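Local coordinates for bifunctional protein PutA (Bdellovibrio bacteriovorus, PDB 5UR2) that probably oxidises proline to glutamate in two steps, pairing a flavin-dependent proline dehydrogenase with an NAD-dependent glutamate semialdehyde dehydrogenase in one chain, at residues D183-G188 and F347-F352; K135-F140 and T392-G397. All coordinates share one frame; numbering follows the deposited sequence.

Overall arrangement
Both contacts belong to the proline dehydrogenase barrel, an eight-stranded parallel sheet closed on itself, and their centres lie about 16 Å apart without touching (nearest atoms about 6 Å). Contact 1 is ionic: a buried arginine on strand 349-353 reaches a partly exposed loop that follows helix 180-183. Contact 2 has no hydrogen bond between its segments and rests on one buried valine of helix 387-395, packed against the turn that leads into strand 138-144. Each therefore sets one buried residue against more exposed partners, and the buried areas are similar, 131 and 119 Å². Along the chain, contact 1 is nested inside the loop that contact 2 closes.

Contact 1: D183-G188 and F347-F352; sequences DRDHEG and FIRPAF
The guanidinium of Arg349 has His186 CE1 over one face, 3.3 Å above its plane and offset toward the rim, while the Asp185 carboxylate and a water meet it at the edge. Ring and guanidinium stand almost perpendicular, 85° apart, so the imidazole presents its edge; Glu187 CG lies over the centre of one imidazole face. The carboxylate of Asp185 is turned only 22° from the guanidinium plane. Arg349 grips it end-on, NH1 and NH2 both donating to the single atom OD2, each N to OD2 distance being 2.9 Å, in a salt bridge. Bent at chi2 and chi3, the arginine chain still brings its guanidinium to the loop; it rises from strand 349-353 in the proline dehydrogenase TIM barrel, whereas Asp185 sits in the loop after helix 180-183. The other oxygen, Asp185 OD1, turns back on its own loop while OD2 holds the arginine: Glu187 N donates to OD1 over 2.9 Å, an Asx turn, and Gly188 N over 3.0 Å. Glu187, poorly ordered, adds a long ion pair, OE2 to Arg349 NH1 at 3.8 Å. Beyond the loop, Arg349 NH2 also donates to Ala376 O.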
# COMPACT_ATOMS: atom_id res chain seq x y z
N ASP B 183 -3.21 -50.16 -49.37
CA ASP B 183 -2.33 -49.75 -50.46
C ASP B 183 -3.10 -49.25 -51.68
O ASP B 183 -2.48 -48.97 -52.70
CB ASP B 183 -1.41 -50.90 -50.88
CG ASP B 183 -0.46 -51.35 -49.77
OD1 ASP B 183 -0.21 -50.56 -48.84
OD2 ASP B 183 0.05 -52.49 -49.84
N ARG B 184 -4.43 -49.18 -51.60
CA ARG B 184 -5.27 -48.73 -52.70
C ARG B 184 -6.44 -47.94 -52.15
O ARG B 184 -6.96 -48.26 -51.08
CB ARG B 184 -5.82 -49.93 -53.51
CG ARG B 184 -4.80 -50.95 -53.96
CD ARG B 184 -5.41 -51.96 -54.92
NE ARG B 184 -5.91 -51.31 -56.12
CZ ARG B 184 -5.16 -51.03 -57.19
NH1 ARG B 184 -3.87 -51.35 -57.19
NH2 ARG B 184 -5.70 -50.43 -58.24
N ASP B 185 -6.89 -46.93 -52.91
CA ASP B 185 -8.17 -46.29 -52.65
C ASP B 185 -9.12 -46.60 -53.81
O ASP B 185 -8.94 -47.61 -54.52
CB ASP B 185 -7.98 -44.78 -52.41
CG ASP B 185 -7.54 -44.01 -53.66
OD1 ASP B 185 -7.30 -44.62 -54.72
OD2 ASP B 185 -7.42 -42.76 -53.56
N HIS B 186 -10.14 -45.76 -53.99
CA HIS B 186 -11.11 -46.00 -55.05
C HIS B 186 -10.61 -45.62 -56.43
O HIS B 186 -11.24 -46.00 -57.42
CB HIS B 186 -12.41 -45.25 -54.74
CG HIS B 186 -12.28 -43.76 -54.78
ND1 HIS B 186 -11.26 -43.09 -54.13
CD2 HIS B 186 -13.03 -42.81 -55.38
CE1 HIS B 186 -11.40 -41.79 -54.33
NE2 HIS B 186 -12.47 -41.60 -55.08
N GLU B 187 -9.51 -44.89 -56.55
CA GLU B 187 -9.01 -44.46 -57.85
C GLU B 187 -7.83 -45.28 -58.35
O GLU B 187 -7.63 -45.38 -59.56
CB GLU B 187 -8.61 -42.98 -57.83
CG GLU B 187 -9.77 -41.99 -57.86
CD GLU B 187 -9.33 -40.55 -57.60
OE1 GLU B 187 -10.20 -39.65 -57.56
OE2 GLU B 187 -8.11 -40.32 -57.42
N GLY B 188 -7.04 -45.87 -57.45
CA GLY B 188 -5.88 -46.63 -57.88
C GLY B 188 -4.93 -46.91 -56.74
O GLY B 188 -5.34 -47.01 -55.58
N PHE B 347 -11.78 -32.62 -55.77
CA PHE B 347 -10.65 -31.70 -55.87
C PHE B 347 -9.62 -31.86 -54.76
O PHE B 347 -8.45 -31.52 -54.96
CB PHE B 347 -11.13 -30.25 -55.84
CG PHE B 347 -12.13 -29.91 -56.90
CD1 PHE B 347 -11.75 -29.84 -58.24
CD2 PHE B 347 -13.45 -29.64 -56.57
CE1 PHE B 347 -12.67 -29.51 -59.22
CE2 PHE B 347 -14.37 -29.31 -57.56
CZ PHE B 347 -13.98 -29.25 -58.88
N ILE B 348 -10.05 -32.32 -53.59
CA ILE B 348 -9.21 -32.30 -52.40
C ILE B 348 -9.59 -33.51 -51.56
O ILE B 348 -10.77 -33.87 -51.46
CB ILE B 348 -9.39 -30.95 -51.66
CG1 ILE B 348 -8.33 -30.73 -50.58
CG2 ILE B 348 -10.85 -30.78 -51.16
CD1 ILE B 348 -8.34 -29.29 -50.03
N ARG B 349 -8.60 -34.16 -50.95
CA ARG B 349 -8.83 -35.45 -50.30
C ARG B 349 -8.71 -35.31 -48.79
O ARG B 349 -7.65 -34.92 -48.28
CB ARG B 349 -7.86 -36.51 -50.83
CG ARG B 349 -8.05 -36.84 -52.31
CD ARG B 349 -9.39 -37.56 -52.61
NE ARG B 349 -9.47 -38.88 -51.95
CZ ARG B 349 -8.95 -40.00 -52.44
NH1 ARG B 349 -8.30 -39.99 -53.60
NH2 ARG B 349 -9.07 -41.14 -51.77
N PRO B 350 -9.79 -35.55 -48.05
CA PRO B 350 -9.70 -35.51 -46.59
C PRO B 350 -9.18 -36.82 -46.01
O PRO B 350 -9.48 -37.91 -46.52
CB PRO B 350 -11.14 -35.26 -46.15
CG PRO B 350 -11.94 -35.97 -47.22
CD PRO B 350 -11.17 -35.80 -48.51
N ALA B 351 -8.41 -36.69 -44.94
CA ALA B 351 -8.12 -37.80 -44.05
C ALA B 351 -8.53 -37.36 -42.65
O ALA B 351 -8.23 -36.24 -42.25
CB ALA B 351 -6.64 -38.19 -44.12
N PHE B 352 -9.24 -38.23 -41.93
CA PHE B 352 -9.87 -37.86 -40.66
C PHE B 352 -9.06 -38.42 -39.50
O PHE B 352 -9.05 -39.63 -39.25
CB PHE B 352 -11.32 -38.34 -40.61
CG PHE B 352 -12.18 -37.68 -41.64
CD1 PHE B 352 -12.22 -36.30 -41.74
CD2 PHE B 352 -12.93 -38.43 -42.53
CE1 PHE B 352 -12.98 -35.68 -42.69
CE2 PHE B 352 -13.71 -37.81 -43.50
CZ PHE B 352 -13.74 -36.43 -43.58
O HOH W 1 -7.48 -37.66 -55.48

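Contact 2: K135-F140 and T392-G397; sequences KNKMTF and TIVDMG
Val394 lays its two methyl groups over the turn at Lys137 and Met138, one methyl to each side chain. CG1 stands 3.6 Å from Lys137 CB, and CG2 is 3.8 Å from Met138 CG. Between these two touches lies the backbone carbonyl of Lys137, whose O is 3.8 Å from Val394 CG1 and 4.1 Å from Val394 CG2. The valine torsion explains this straddling: with CG1 opposite the backbone N (chi1 175°) and CG2 opposite the carbonyl carbon, both branches face the other segment. CG1 also approaches the carbonyl oxygen of Asn136, at 4.0 Å. The Met138 and Val394 side chains cross at about a right angle, and the methionine touches through its CG methylene.

The turn that Val394 meets is a Schellman motif. Lys137, with positive phi (66°), is the C-prime residue that ends helix 123-135: Met138 N bonds to Ala133 O and Lys137 N to Arg134 O. The chain then enters strand 138-144, first of the eight parallel barrel strands. Gly397 forms a second Schellman motif, ending helix 387-395, which precedes the last barrel strand, 400-406. The contact therefore joins elements at the seam where first and last strands pair, as the backbone bonds of Thr139 with Met400 and Glu402 confirm. Val394 also touches Met400 on that last strand. Lys137 approaches through CB, but the rest of its chain bends away, and NZ makes a weak hydrogen bond to Gln181 OE1. Gln181 NE2 in turn bonds Val394 O.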
# COMPACT_ATOMS: atom_id res chain seq x y z
N LYS B 135 0.71 -56.06 -41.57
CA LYS B 135 0.10 -57.39 -41.53
C LYS B 135 -1.26 -57.36 -40.84
O LYS B 135 -2.11 -58.21 -41.13
CB LYS B 135 1.02 -58.39 -40.82
N ASN B 136 -1.50 -56.39 -39.97
CA ASN B 136 -2.79 -56.23 -39.31
C ASN B 136 -3.67 -55.20 -40.01
O ASN B 136 -4.54 -54.61 -39.37
CB ASN B 136 -2.60 -55.89 -37.83
CG ASN B 136 -2.17 -57.11 -37.01
OD1 ASN B 136 -1.00 -57.51 -37.04
ND2 ASN B 136 -3.12 -57.72 -36.31
N LYS B 137 -3.43 -54.95 -41.31
CA LYS B 137 -4.27 -54.11 -42.17
C LYS B 137 -4.27 -52.64 -41.76
O LYS B 137 -5.28 -51.96 -41.91
CB LYS B 137 -5.72 -54.61 -42.20
CG LYS B 137 -5.95 -56.06 -42.54
CD LYS B 137 -5.30 -56.42 -43.85
CE LYS B 137 -6.04 -57.60 -44.44
NZ LYS B 137 -7.43 -57.16 -44.82
N MET B 138 -3.13 -52.13 -41.30
CA MET B 138 -2.97 -50.72 -40.97
C MET B 138 -1.71 -50.19 -41.63
O MET B 138 -0.67 -50.86 -41.62
CB MET B 138 -2.86 -50.49 -39.44
CG MET B 138 -4.11 -50.83 -38.63
SD MET B 138 -3.96 -50.42 -36.88
CE MET B 138 -2.68 -51.54 -36.32
N THR B 139 -1.78 -48.97 -42.16
CA THR B 139 -0.58 -48.33 -42.68
C THR B 139 -0.10 -47.28 -41.67
O THR B 139 -0.53 -47.28 -40.51
CB THR B 139 -0.85 -47.76 -44.08
OG1 THR B 139 0.34 -47.11 -44.57
CG2 THR B 139 -1.99 -46.77 -44.08
N PHE B 140 0.78 -46.38 -42.10
CA PHE B 140 1.51 -45.55 -41.16
C PHE B 140 1.88 -44.23 -41.82
O PHE B 140 1.86 -44.11 -43.05
CB PHE B 140 2.79 -46.26 -40.68
CG PHE B 140 3.81 -46.50 -41.78
CD1 PHE B 140 4.72 -45.49 -42.14
CD2 PHE B 140 3.84 -47.70 -42.47
CE1 PHE B 140 5.65 -45.70 -43.16
CE2 PHE B 140 4.76 -47.92 -43.49
CZ PHE B 140 5.67 -46.94 -43.84
N THR B 392 -11.55 -51.90 -34.41
CA THR B 392 -12.92 -51.93 -34.91
C THR B 392 -13.03 -51.25 -36.27
O THR B 392 -13.67 -51.78 -37.19
CB THR B 392 -13.87 -51.28 -33.89
OG1 THR B 392 -13.88 -52.05 -32.68
CG2 THR B 392 -15.28 -51.20 -34.44
N ILE B 393 -12.41 -50.07 -36.42
CA ILE B 393 -12.44 -49.36 -37.70
C ILE B 393 -11.89 -50.23 -38.82
O ILE B 393 -12.42 -50.24 -39.94
CB ILE B 393 -11.65 -48.04 -37.60
CG1 ILE B 393 -12.23 -47.10 -36.55
CG2 ILE B 393 -11.62 -47.36 -38.95
CD1 ILE B 393 -13.62 -46.64 -36.84
N VAL B 394 -10.80 -50.95 -38.54
CA VAL B 394 -10.21 -51.83 -39.55
C VAL B 394 -11.17 -52.97 -39.88
O VAL B 394 -11.34 -53.32 -41.06
CB VAL B 394 -8.84 -52.36 -39.06
CG1 VAL B 394 -8.27 -53.37 -40.06
CG2 VAL B 394 -7.87 -51.21 -38.83
N ASP B 395 -11.78 -53.57 -38.86
CA ASP B 395 -12.75 -54.64 -39.10
C ASP B 395 -13.90 -54.15 -39.97
O ASP B 395 -14.43 -54.92 -40.78
CB ASP B 395 -13.30 -55.19 -37.79
CG ASP B 395 -12.27 -55.95 -36.97
OD1 ASP B 395 -11.27 -56.43 -37.56
OD2 ASP B 395 -12.48 -56.08 -35.74
N MET B 396 -14.29 -52.88 -39.84
CA MET B 396 -15.39 -52.37 -40.64
C MET B 396 -14.98 -52.08 -42.08
O MET B 396 -15.81 -51.60 -42.86
CB MET B 396 -15.96 -51.12 -39.97
CG MET B 396 -16.69 -51.47 -38.68
SD MET B 396 -17.09 -50.06 -37.65
CE MET B 396 -18.34 -49.22 -38.63
N GLY B 397 -13.72 -52.34 -42.42
CA GLY B 397 -13.24 -52.25 -43.78
C GLY B 397 -12.59 -50.95 -44.17
O GLY B 397 -12.25 -50.78 -45.35